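Local coordinates for oxidoreductase (Azotobacter vinelandii, PDB 7D5M) that binds NAD+ in a Rossmann-fold domain and, as an inositol dehydrogenase homolog, probably oxidises a polyol or related substrate, at the interface of chains A and B and the interface of chains A and C. Numbering follows the deposited sequence. Chains: chain A/B/C, Oxidoreductase.

Chain A meets chain B through contacts 1 and 3 and chain C through contacts 2 and 4, so two different surfaces of one subunit are used in the four-chain assembly. Contacts 1 and 3 have C-alpha centres about 22 Å apart and share strands 165-173, 243-250 and 255-261; Met167 and Tyr245 serve both, with the chains exchanged. Contacts 2 and 4, about 19 Å apart by the same measure, share Tyr27 and helix 26-34. About 45 Å separates the C-alpha centres of contacts 2 and 3. Each interface is two-fold symmetric, and together they could hold a tetramer, although the crystal alone does not prove that state in solution.

Contact 1: the interface of chains A and B. Residues chain A 243, 245, 259, 263-265; chain B 167, 169, 274, 276, 281.
B:His169 drives its imidazole edge onto the indole of A:Trp259, joining the C-terminal alpha/beta domains of two Gfo/Idh/MocA-family subunits sheet to sheet. This is the tight part of the contact. CE1 of B:His169 stands over the centre of the indole, 3.2 Å from A:Trp259 CE2, with the six-membered ring and the imidazole 58° apart in an edge-to-face arrangement. The imidazole is fixed at a second point, where its NE2 and the phenol OH of A:Tyr245 share a 2.7 Å hydrogen bond lying in the imidazole plane. With CG anti to the backbone N (chi1 176°) the indole reaches toward chain B, and NE1, donating to A:Asn243 OD1 at 2.9 Å near the ring plane, fixes its rotation. That amide also meets B:Met167 tip to tip, its OD1 3.2 Å from the thioether SD.

Toward the A:Val263 to A:Ala265 loop the fit becomes looser in its carbon contacts and more polar. The methyl groups A:Val263 CG2 and B:Met167 CE are 3.8 Å apart, and B:Ile276 CD1 reaches the indole rim at CH2. Beyond them B:Arg274 grips one oxygen, A:Asn264 OD1, side-on: NE lies on a lone pair at 2.9 Å, whereas NH2 approaches from above the carbonyl plane at 3.2 Å. Amide and guanidinium stand nearly perpendicular, 87° apart. B:Ser281 lays CB against one guanidinium face and donates through OG to A:Ala265 O at 2.7 Å.

Contact 2: the interface of chains A and C. Residues chain A 21, 27, 30, 56, 60; chain C 3-5.
The ring of A:Phe56 presents its edge to the side chain of C:Asn3, with OD1 of the amide in the ring plane and CG 3.6 Å from CE1. Both faces of this phenyl are covered by its own chain: A:Arg21 CA sits over the centre of one, and A:Leu60 CG lies toward the rim of the other. NH2 of A:Arg30 also comes in at the ring edge. The guanidinium of A:Arg30 has A:Leu60 CD1 over one face and the carbonyl of C:Asn3 at its edge.

Here the N-terminal segment of chain C lies on the Rossmann domain of chain A, beside the glycine loop that carries A:Arg21 and next to helices 26-34 and 50-59. C:Asn3 is gripped through both backbone and side chain. A:Arg30 NH2 donates to C:Asn3 O at 2.8 Å, the oxygen lying near the guanidinium plane. With CG between its backbone N and carbonyl carbon (chi1 62°), C:Asn3 turns ND2 toward A:Arg21 O, which it meets at 3.2 Å on a lone pair. An alanine in place of C:Asn3 would probably leave A:Arg21 O without this donor and open a gap at the edge of A:Phe56.

A:Tyr27 turns its CD1-CE1 side to the C:Asn3 to C:Gly4 peptide, CE1 3.7 Å from C:Gly4 CA. The amide also closes an Asx-turn, which probably helps to fix its rotation with ND2 facing chain A: C:Asn3 OD1 accepts from C:Ser5 N at 3.2 Å, with 154° at the hydrogen.

Contact 3: the interface of chains A and B. Residues chain A 166-167, 247, 253-255; chain B 229, 231, 233, 245.
B:Phe233 lies at the apolar centre, its ring sandwiched between A:Arg166 CB on one face and B:Gln231 CB of its own chain on the other. A:Met167 CE sits over the rim of the same face that A:Arg166 CB covers, 3.9 Å from B:Phe233 CE2, and its SD lies 3.4 Å from B:Tyr245 OH. An alanine at B:Phe233 would probably open a gap beneath the aliphatic part of A:Arg166 and deprive A:Met167 CE of its partner. A:Leu247 places CD1 over one face of the B:Tyr245 ring, 3.9 Å from its centroid and offset toward the rim.

Farther out, the other branch of A:Leu247, CD2, touches B:Ser229 CB. A:Met255 is bent at chi2 and chi3 (-62° and -72°), which curls CE back to 3.5 Å from B:Ser229 OG and lays CG against the amide carbon CD of B:Gln231 at 3.7 Å.

At the polar rim the extended A:Arg166 chain slides past B:Phe233 in the opposite direction, setting its guanidinium over CB of that residue. No hydrogen bond or salt bridge crosses this patch. It is sheet-to-sheet packing between the C-terminal alpha/beta domains of two Gfo/Idh/MocA-family subunits: strands 165-173, 243-250 and 255-261 of chain A face strands 223-231 and 243-250 of chain B and the loop bearing B:Phe233.

Contact 4: the interface of chains A and C. Residues chain A 35, 320-321, 326-327, 331; chain C 27, 31, 328-331.
A:Arg35 and C:Phe330 form a cation-pi contact between two subunits of the Gfo/Idh/MocA family, where the Rossmann helix 26-34 and the long helix 329-349 of chain C meet chain A. NH2 of A:Arg35 stands over the phenyl face, 3.5 Å from the centroid and off toward the rim, with guanidinium and ring planes 74° apart. A same-chain salt bridge steadies the arginine: NH1 lies 2.8 Å from A:Glu331 OE1.

Among the hydrogen bonds, the straight one is C:Leu329 N to A:Pro326 O, 2.9 Å long and 171° at the hydrogen, made at the first turn of helix 329-349. The others across are weak. A:Arg35 offers NE and NH2 to C:Ser31 OG, and the phenol OH of C:Tyr27 is approached by A:Arg35 NE and by A:Arg320 NH1, the latter at 2.9 Å. C:Tyr27 has CG anti to its backbone N (chi1 178°), which sends OH out toward both arginines.

A water lies 2.7 Å from OE1 of both A:Glu331 and C:Glu331, and would probably ease repulsion between these carboxylates, whose OE2 atoms are 4.4 Å apart.

Apolar contacts line the outer end of the C:Phe330 ring: A:Arg320 CB touches CZ at 3.6 Å, and A:Ile321 CG2 meets CE2 at 3.8 Å.

Contact 1: the interface of chains A and B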
loop_
_atom_site.group_PDB
_atom_site.type_symbol
_atom_site.label_atom_id
_atom_site.label_comp_id
_atom_site.label_asym_id
_atom_site.label_seq_id
_atom_site.Cartn_x
_atom_site.Cartn_y
_atom_site.Cartn_z
ATOM N N ASN A 243 20.011 3.361 18.554
ATOM C CA ASN A 243 20.102 3.103 17.099
ATOM C C ASN A 243 21.351 2.272 16.845
ATOM O O ASN A 243 22.371 2.537 17.505
ATOM C CB ASN A 243 20.142 4.415 16.321
ATOM C CG ASN A 243 19.874 4.196 14.851
ATOM O OD1 ASN A 243 18.745 3.892 14.475
ATOM N ND2 ASN A 243 20.903 4.326 14.026
ATOM N N TYR A 245 23.519 -0.192 13.535
ATOM C CA TYR A 245 23.707 -0.892 12.249
ATOM C C TYR A 245 24.625 -2.077 12.491
ATOM O O TYR A 245 25.784 -1.865 12.900
ATOM C CB TYR A 245 24.318 0.037 11.201
ATOM C CG TYR A 245 23.554 1.320 11.071
ATOM C CD1 TYR A 245 22.441 1.398 10.250
ATOM C CD2 TYR A 245 23.920 2.446 11.794
ATOM C CE1 TYR A 245 21.716 2.571 10.142
ATOM C CE2 TYR A 245 23.200 3.619 11.705
ATOM C CZ TYR A 245 22.101 3.685 10.867
ATOM O OH TYR A 245 21.379 4.840 10.785
ATOM N N TRP A 259 19.166 -3.302 11.087
ATOM C CA TRP A 259 18.939 -1.935 11.601
ATOM C C TRP A 259 18.052 -2.026 12.844
ATOM O O TRP A 259 16.882 -2.422 12.714
ATOM C CB TRP A 259 18.352 -1.030 10.513
ATOM C CG TRP A 259 18.020 0.334 11.022
ATOM C CD1 TRP A 259 18.684 1.038 11.984
ATOM C CD2 TRP A 259 16.934 1.170 10.592
ATOM N NE1 TRP A 259 18.083 2.252 12.189
ATOM C CE2 TRP A 259 17.007 2.359 11.345
ATOM C CE3 TRP A 259 15.924 1.036 9.630
ATOM C CZ2 TRP A 259 16.101 3.401 11.166
ATOM C CZ3 TRP A 259 15.028 2.065 9.452
ATOM C CH2 TRP A 259 15.118 3.235 10.213
ATOM N N VAL A 263 14.387 5.231 17.663
ATOM C CA VAL A 263 14.363 6.686 17.325
ATOM C C VAL A 263 14.026 6.885 15.836
ATOM O O VAL A 263 14.292 7.981 15.295
ATOM C CB VAL A 263 15.693 7.350 17.725
ATOM C CG1 VAL A 263 15.918 7.225 19.219
ATOM C CG2 VAL A 263 16.878 6.786 16.962
ATOM N N ASN A 264 13.401 5.893 15.199
ATOM C CA ASN A 264 12.906 6.036 13.811
ATOM C C ASN A 264 11.570 6.785 13.857
ATOM O O ASN A 264 10.498 6.144 13.765
ATOM C CB ASN A 264 12.816 4.682 13.116
ATOM C CG ASN A 264 12.322 4.815 11.698
ATOM O OD1 ASN A 264 12.391 5.900 11.119
ATOM N ND2 ASN A 264 11.825 3.713 11.151
ATOM N N ALA A 265 11.631 8.108 14.020
ATOM C CA ALA A 265 10.466 8.973 14.280
ATOM C C ALA A 265 9.353 8.651 13.277
ATOM O O ALA A 265 9.643 8.618 12.076
ATOM C CB ALA A 265 10.876 10.425 14.219
ATOM N N MET B 167 19.394 10.532 11.087
ATOM C CA MET B 167 19.762 9.492 10.096
ATOM C C MET B 167 19.248 9.834 8.707
ATOM O O MET B 167 18.164 10.431 8.579
ATOM C CB MET B 167 19.198 8.129 10.475
ATOM C CG MET B 167 19.956 7.482 11.574
ATOM S SD MET B 167 18.863 6.369 12.411
ATOM C CE MET B 167 18.090 7.622 13.425
ATOM N N HIS B 169 18.715 7.428 5.400
ATOM C CA HIS B 169 18.669 6.036 4.881
ATOM C C HIS B 169 18.331 6.071 3.396
ATOM O O HIS B 169 17.233 6.508 3.039
ATOM C CB HIS B 169 17.697 5.190 5.699
ATOM C CG HIS B 169 18.281 4.820 7.011
ATOM N ND1 HIS B 169 17.901 3.694 7.693
ATOM C CD2 HIS B 169 19.267 5.396 7.729
ATOM C CE1 HIS B 169 18.589 3.621 8.813
ATOM N NE2 HIS B 169 19.429 4.653 8.866
ATOM N N ARG B 274 14.900 7.998 3.176
ATOM C CA ARG B 274 14.175 8.321 4.423
ATOM C C ARG B 274 15.101 9.216 5.238
ATOM O O ARG B 274 16.234 8.798 5.521
ATOM C CB ARG B 274 13.792 7.058 5.196
ATOM C CG ARG B 274 12.991 7.333 6.460
ATOM C CD ARG B 274 12.590 6.062 7.190
ATOM N NE ARG B 274 11.766 6.335 8.354
ATOM C CZ ARG B 274 10.455 6.541 8.345
ATOM N NH1 ARG B 274 9.754 6.505 7.219
ATOM N NH2 ARG B 274 9.831 6.780 9.484
ATOM N N ILE B 276 15.429 10.950 8.843
ATOM C CA ILE B 276 14.867 10.733 10.200
ATOM C C ILE B 276 15.418 11.814 11.129
ATOM O O ILE B 276 16.642 11.873 11.317
ATOM C CB ILE B 276 15.192 9.317 10.704
ATOM C CG1 ILE B 276 14.748 8.266 9.681
ATOM C CG2 ILE B 276 14.571 9.107 12.079
ATOM C CD1 ILE B 276 15.358 6.918 9.866
ATOM N N SER B 281 10.025 11.987 10.509
ATOM C CA SER B 281 10.729 11.457 9.321
ATOM C C SER B 281 9.978 11.859 8.053
ATOM O O SER B 281 8.769 12.104 8.107
ATOM C CB SER B 281 10.885 9.964 9.391
ATOM O OG SER B 281 11.645 9.581 10.527
#

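Contact 2: the interface of chains A and C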
loop_
_atom_site.group_PDB
_atom_site.type_symbol
_atom_site.label_atom_id
_atom_site.label_comp_id
_atom_site.label_asym_id
_atom_site.label_seq_id
_atom_site.Cartn_x
_atom_site.Cartn_y
_atom_site.Cartn_z
ATOM N N ARG A 21 0.323 -5.961 37.407
ATOM C CA ARG A 21 -0.821 -5.094 37.026
ATOM C C ARG A 21 -0.417 -4.035 36.003
ATOM O O ARG A 21 -1.213 -3.792 35.088
ATOM C CB ARG A 21 -1.396 -4.388 38.253
ATOM C CG ARG A 21 -2.750 -3.752 37.985
ATOM C CD ARG A 21 -3.562 -3.616 39.255
ATOM N NE ARG A 21 -3.079 -2.488 40.028
ATOM C CZ ARG A 21 -3.142 -2.393 41.356
ATOM N NH1 ARG A 21 -3.646 -3.386 42.075
ATOM N NH2 ARG A 21 -2.676 -1.309 41.961
ATOM N N TYR A 27 0.277 -9.488 30.168
ATOM C CA TYR A 27 -1.036 -9.944 29.654
ATOM C C TYR A 27 -0.867 -10.928 28.488
ATOM O O TYR A 27 -1.554 -11.965 28.463
ATOM C CB TYR A 27 -1.932 -8.777 29.243
ATOM C CG TYR A 27 -3.228 -9.288 28.678
ATOM C CD1 TYR A 27 -4.127 -9.957 29.491
ATOM C CD2 TYR A 27 -3.492 -9.227 27.320
ATOM C CE1 TYR A 27 -5.294 -10.494 28.982
ATOM C CE2 TYR A 27 -4.663 -9.752 26.799
ATOM C CZ TYR A 27 -5.564 -10.390 27.629
ATOM O OH TYR A 27 -6.712 -10.925 27.123
ATOM N N ARG A 30 -0.184 -14.476 29.539
ATOM C CA ARG A 30 -1.379 -15.170 30.083
ATOM C C ARG A 30 -2.361 -15.466 28.946
ATOM O O ARG A 30 -2.935 -16.557 28.930
ATOM C CB ARG A 30 -2.027 -14.346 31.189
ATOM C CG ARG A 30 -1.174 -14.257 32.444
ATOM C CD ARG A 30 -1.901 -13.546 33.578
ATOM N NE ARG A 30 -2.203 -12.151 33.282
ATOM C CZ ARG A 30 -1.366 -11.133 33.470
ATOM N NH1 ARG A 30 -0.149 -11.347 33.939
ATOM N NH2 ARG A 30 -1.742 -9.903 33.169
ATOM N N PHE A 56 -3.430 -8.075 42.469
ATOM C CA PHE A 56 -3.582 -8.363 41.018
ATOM C C PHE A 56 -3.812 -9.868 40.818
ATOM O O PHE A 56 -4.729 -10.245 40.060
ATOM C CB PHE A 56 -2.382 -7.845 40.219
ATOM C CG PHE A 56 -2.537 -7.997 38.727
ATOM C CD1 PHE A 56 -3.636 -7.454 38.076
ATOM C CD2 PHE A 56 -1.583 -8.659 37.972
ATOM C CE1 PHE A 56 -3.783 -7.596 36.705
ATOM C CE2 PHE A 56 -1.723 -8.779 36.600
ATOM C CZ PHE A 56 -2.826 -8.254 35.973
ATOM N N LEU A 60 -6.814 -11.904 38.917
ATOM C CA LEU A 60 -6.539 -12.935 37.881
ATOM C C LEU A 60 -7.130 -14.293 38.274
ATOM O O LEU A 60 -6.969 -15.239 37.471
ATOM C CB LEU A 60 -5.030 -13.065 37.655
ATOM C CG LEU A 60 -4.337 -11.881 36.992
ATOM C CD1 LEU A 60 -2.847 -12.155 36.849
ATOM C CD2 LEU A 60 -4.942 -11.561 35.630
ATOM N N ASN C 3 -5.799 -6.125 31.047
ATOM C CA ASN C 3 -4.671 -6.908 31.619
ATOM C C ASN C 3 -5.168 -8.249 32.161
ATOM O O ASN C 3 -4.374 -8.930 32.822
ATOM C CB ASN C 3 -3.918 -6.090 32.667
ATOM C CG ASN C 3 -4.774 -5.704 33.848
ATOM O OD1 ASN C 3 -5.874 -6.222 34.019
ATOM N ND2 ASN C 3 -4.256 -4.815 34.675
ATOM N N GLY C 4 -6.411 -8.629 31.867
ATOM C CA GLY C 4 -6.960 -9.960 32.186
ATOM C C GLY C 4 -7.639 -10.009 33.544
ATOM O O GLY C 4 -8.115 -11.088 33.936
ATOM N N SER C 5 -7.691 -8.887 34.254
ATOM C CA SER C 5 -8.371 -8.783 35.565
ATOM C C SER C 5 -9.859 -9.074 35.348
ATOM O O SER C 5 -10.412 -8.693 34.277
ATOM C CB SER C 5 -8.118 -7.444 36.192
ATOM O OG SER C 5 -8.723 -6.431 35.419
#

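Contact 3: the interface of chains A and B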
loop_
_atom_site.group_PDB
_atom_site.type_symbol
_atom_site.label_atom_id
_atom_site.label_comp_id
_atom_site.label_asym_id
_atom_site.label_seq_id
_atom_site.Cartn_x
_atom_site.Cartn_y
_atom_site.Cartn_z
ATOM N N ARG A 166 21.608 -14.710 -0.972
ATOM C CA ARG A 166 22.669 -13.691 -1.149
ATOM C C ARG A 166 22.641 -12.699 0.011
ATOM O O ARG A 166 23.713 -12.355 0.522
ATOM C CB ARG A 166 22.492 -12.995 -2.504
ATOM C CG ARG A 166 22.799 -13.927 -3.669
ATOM C CD ARG A 166 22.595 -13.325 -5.042
ATOM N NE ARG A 166 23.194 -14.168 -6.067
ATOM C CZ ARG A 166 23.041 -14.011 -7.373
ATOM N NH1 ARG A 166 22.260 -13.060 -7.852
ATOM N NH2 ARG A 166 23.663 -14.827 -8.205
ATOM N N MET A 167 21.459 -12.219 0.384
ATOM C CA MET A 167 21.337 -11.189 1.444
ATOM C C MET A 167 20.152 -11.461 2.356
ATOM O O MET A 167 19.118 -11.970 1.888
ATOM C CB MET A 167 21.159 -9.795 0.855
ATOM C CG MET A 167 22.424 -9.232 0.325
ATOM S SD MET A 167 22.014 -8.058 -0.934
ATOM C CE MET A 167 21.787 -9.269 -2.229
ATOM N N LEU A 247 26.316 -5.123 10.345
ATOM C CA LEU A 247 26.618 -5.757 9.050
ATOM C C LEU A 247 27.333 -7.082 9.321
ATOM O O LEU A 247 28.270 -7.125 10.170
ATOM C CB LEU A 247 27.458 -4.799 8.205
ATOM C CG LEU A 247 27.711 -5.257 6.773
ATOM C CD1 LEU A 247 26.414 -5.344 5.981
ATOM C CD2 LEU A 247 28.679 -4.312 6.082
ATOM N N GLY A 253 29.356 -16.601 1.892
ATOM C CA GLY A 253 29.482 -15.307 1.194
ATOM C C GLY A 253 28.232 -14.437 1.257
ATOM O O GLY A 253 28.343 -13.252 0.877
ATOM N N ALA A 254 27.092 -14.958 1.718
ATOM C CA ALA A 254 25.860 -14.148 1.895
ATOM C C ALA A 254 26.139 -13.027 2.905
ATOM O O ALA A 254 27.026 -13.183 3.762
ATOM C CB ALA A 254 24.682 -14.993 2.319
ATOM N N MET A 255 25.422 -11.914 2.790
ATOM C CA MET A 255 25.556 -10.750 3.701
ATOM C C MET A 255 24.265 -10.581 4.499
ATOM O O MET A 255 23.184 -10.891 3.970
ATOM C CB MET A 255 25.838 -9.461 2.923
ATOM C CG MET A 255 27.125 -9.504 2.118
ATOM S SD MET A 255 28.602 -9.732 3.155
ATOM C CE MET A 255 28.725 -8.135 3.950
ATOM N N SER B 229 31.353 -1.922 2.310
ATOM C CA SER B 229 31.495 -3.366 2.054
ATOM C C SER B 229 30.751 -3.682 0.754
ATOM O O SER B 229 29.551 -3.368 0.669
ATOM C CB SER B 229 30.987 -4.139 3.235
ATOM O OG SER B 229 30.647 -5.447 2.849
ATOM N N GLN B 231 30.168 -6.448 -2.784
ATOM C CA GLN B 231 30.161 -7.860 -3.224
ATOM C C GLN B 231 29.923 -7.928 -4.730
ATOM O O GLN B 231 29.222 -7.055 -5.288
ATOM C CB GLN B 231 29.092 -8.657 -2.476
ATOM C CG GLN B 231 29.183 -8.541 -0.961
ATOM C CD GLN B 231 28.568 -7.272 -0.424
ATOM O OE1 GLN B 231 27.512 -6.838 -0.881
ATOM N NE2 GLN B 231 29.210 -6.688 0.578
ATOM N N PHE B 233 28.113 -10.736 -6.458
ATOM C CA PHE B 233 27.317 -11.981 -6.289
ATOM C C PHE B 233 27.323 -12.765 -7.601
ATOM O O PHE B 233 27.403 -14.004 -7.564
ATOM C CB PHE B 233 25.921 -11.669 -5.758
ATOM C CG PHE B 233 25.896 -11.385 -4.278
ATOM C CD1 PHE B 233 26.154 -12.393 -3.354
ATOM C CD2 PHE B 233 25.621 -10.115 -3.802
ATOM C CE1 PHE B 233 26.132 -12.131 -1.994
ATOM C CE2 PHE B 233 25.618 -9.851 -2.440
ATOM C CZ PHE B 233 25.862 -10.862 -1.535
ATOM N N TYR B 245 27.062 -1.897 0.667
ATOM C CA TYR B 245 26.607 -1.186 1.878
ATOM C C TYR B 245 27.604 -0.080 2.173
ATOM O O TYR B 245 28.787 -0.388 2.422
ATOM C CB TYR B 245 26.511 -2.136 3.070
ATOM C CG TYR B 245 25.695 -3.354 2.757
ATOM C CD1 TYR B 245 24.316 -3.329 2.878
ATOM C CD2 TYR B 245 26.297 -4.520 2.306
ATOM C CE1 TYR B 245 23.553 -4.440 2.568
ATOM C CE2 TYR B 245 25.547 -5.632 1.982
ATOM C CZ TYR B 245 24.172 -5.596 2.125
ATOM O OH TYR B 245 23.427 -6.690 1.796
#

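Contact 4: the interface of chains A and C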
loop_
_atom_site.group_PDB
_atom_site.type_symbol
_atom_site.label_atom_id
_atom_site.label_comp_id
_atom_site.label_asym_id
_atom_site.label_seq_id
_atom_site.Cartn_x
_atom_site.Cartn_y
_atom_site.Cartn_z
ATOM N N ARG A 35 -4.844 -20.099 26.760
ATOM C CA ARG A 35 -5.639 -20.445 25.565
ATOM C C ARG A 35 -5.578 -21.954 25.318
ATOM O O ARG A 35 -4.497 -22.564 25.499
ATOM C CB ARG A 35 -5.124 -19.671 24.356
ATOM C CG ARG A 35 -6.128 -19.610 23.218
ATOM C CD ARG A 35 -5.530 -18.776 22.112
ATOM N NE ARG A 35 -6.504 -18.383 21.112
ATOM C CZ ARG A 35 -6.263 -17.507 20.146
ATOM N NH1 ARG A 35 -5.054 -16.992 20.014
ATOM N NH2 ARG A 35 -7.208 -17.210 19.272
ATOM N N ARG A 320 -6.448 -20.682 12.992
ATOM C CA ARG A 320 -7.559 -20.723 13.984
ATOM C C ARG A 320 -8.850 -20.210 13.346
ATOM O O ARG A 320 -9.931 -20.439 13.911
ATOM C CB ARG A 320 -7.187 -19.895 15.214
ATOM C CG ARG A 320 -6.001 -20.464 15.978
ATOM C CD ARG A 320 -5.268 -19.430 16.811
ATOM N NE ARG A 320 -4.055 -20.006 17.360
ATOM C CZ ARG A 320 -3.979 -20.707 18.491
ATOM N NH1 ARG A 320 -5.052 -20.878 19.249
ATOM N NH2 ARG A 320 -2.823 -21.206 18.884
ATOM N N ILE A 321 -8.740 -19.552 12.192
ATOM C CA ILE A 321 -9.916 -19.117 11.398
ATOM C C ILE A 321 -9.501 -19.038 9.925
ATOM O O ILE A 321 -8.300 -18.956 9.646
ATOM C CB ILE A 321 -10.464 -17.790 11.957
ATOM C CG1 ILE A 321 -11.863 -17.479 11.414
ATOM C CG2 ILE A 321 -9.456 -16.674 11.722
ATOM C CD1 ILE A 321 -12.624 -16.429 12.183
ATOM N N PRO A 326 -8.200 -11.496 9.752
ATOM C CA PRO A 326 -6.858 -11.195 10.245
ATOM C C PRO A 326 -6.580 -11.819 11.615
ATOM O O PRO A 326 -7.293 -11.530 12.562
ATOM C CB PRO A 326 -6.833 -9.666 10.368
ATOM C CG PRO A 326 -8.280 -9.298 10.577
ATOM C CD PRO A 326 -9.080 -10.315 9.786
ATOM N N GLU A 327 -5.561 -12.679 11.677
ATOM C CA GLU A 327 -4.947 -13.085 12.961
ATOM C C GLU A 327 -3.928 -12.007 13.356
ATOM O O GLU A 327 -3.607 -11.110 12.526
ATOM C CB GLU A 327 -4.349 -14.484 12.844
ATOM C CG GLU A 327 -5.422 -15.550 12.707
ATOM C CD GLU A 327 -4.940 -16.987 12.793
ATOM O OE1 GLU A 327 -3.730 -17.208 13.024
ATOM O OE2 GLU A 327 -5.803 -17.885 12.656
ATOM N N GLU A 331 -2.168 -14.646 18.367
ATOM C CA GLU A 331 -2.173 -15.995 17.744
ATOM C C GLU A 331 -0.731 -16.510 17.670
ATOM O O GLU A 331 -0.498 -17.671 18.022
ATOM C CB GLU A 331 -2.832 -15.967 16.367
ATOM C CG GLU A 331 -4.346 -15.968 16.454
ATOM C CD GLU A 331 -4.951 -14.742 17.114
ATOM O OE1 GLU A 331 -5.532 -14.886 18.228
ATOM O OE2 GLU A 331 -4.825 -13.646 16.539
ATOM N N TYR C 27 -14.819 -22.198 16.966
ATOM C CA TYR C 27 -13.585 -21.914 17.735
ATOM C C TYR C 27 -13.532 -20.446 18.181
ATOM O O TYR C 27 -13.197 -20.177 19.350
ATOM C CB TYR C 27 -12.323 -22.282 16.958
ATOM C CG TYR C 27 -11.098 -21.926 17.753
ATOM C CD1 TYR C 27 -10.813 -22.596 18.931
ATOM C CD2 TYR C 27 -10.309 -20.842 17.408
ATOM C CE1 TYR C 27 -9.730 -22.243 19.715
ATOM C CE2 TYR C 27 -9.214 -20.485 18.179
ATOM C CZ TYR C 27 -8.926 -21.183 19.336
ATOM O OH TYR C 27 -7.861 -20.829 20.111
ATOM N N SER C 31 -12.801 -19.069 21.857
ATOM C CA SER C 31 -11.569 -18.267 22.062
ATOM C C SER C 31 -11.937 -16.955 22.765
ATOM O O SER C 31 -11.287 -16.599 23.760
ATOM C CB SER C 31 -10.847 -18.055 20.760
ATOM O OG SER C 31 -9.533 -17.571 21.000
ATOM N N GLY C 328 -6.009 -8.611 16.128
ATOM C CA GLY C 328 -6.763 -9.222 15.021
ATOM C C GLY C 328 -8.210 -9.450 15.390
ATOM O O GLY C 328 -8.679 -8.912 16.409
ATOM N N LEU C 329 -8.908 -10.235 14.587
ATOM C CA LEU C 329 -10.368 -10.424 14.754
ATOM C C LEU C 329 -10.661 -11.144 16.081
ATOM O O LEU C 329 -11.763 -10.963 16.607
ATOM C CB LEU C 329 -10.911 -11.195 13.549
ATOM C CG LEU C 329 -12.430 -11.401 13.520
ATOM C CD1 LEU C 329 -13.169 -10.076 13.502
ATOM C CD2 LEU C 329 -12.833 -12.229 12.306
ATOM N N PHE C 330 -9.725 -11.914 16.635
ATOM C CA PHE C 330 -9.960 -12.593 17.940
ATOM C C PHE C 330 -10.104 -11.546 19.051
ATOM O O PHE C 330 -10.937 -11.739 19.959
ATOM C CB PHE C 330 -8.898 -13.649 18.243
ATOM C CG PHE C 330 -9.062 -14.886 17.400
ATOM C CD1 PHE C 330 -9.866 -15.934 17.818
ATOM C CD2 PHE C 330 -8.428 -14.989 16.168
ATOM C CE1 PHE C 330 -10.018 -17.070 17.034
ATOM C CE2 PHE C 330 -8.590 -16.123 15.383
ATOM C CZ PHE C 330 -9.395 -17.155 15.815
ATOM N N GLU C 331 -9.351 -10.454 18.970
ATOM C CA GLU C 331 -9.461 -9.353 19.961
ATOM C C GLU C 331 -10.833 -8.688 19.812
ATOM O O GLU C 331 -11.490 -8.449 20.831
ATOM C CB GLU C 331 -8.326 -8.344 19.796
ATOM C CG GLU C 331 -7.033 -8.825 20.426
ATOM C CD GLU C 331 -6.436 -10.071 19.796
ATOM O OE1 GLU C 331 -6.410 -11.135 20.479
ATOM O OE2 GLU C 331 -6.025 -9.993 18.625
HETATM O O HOH W 1 -6.363 -13.864 20.623
#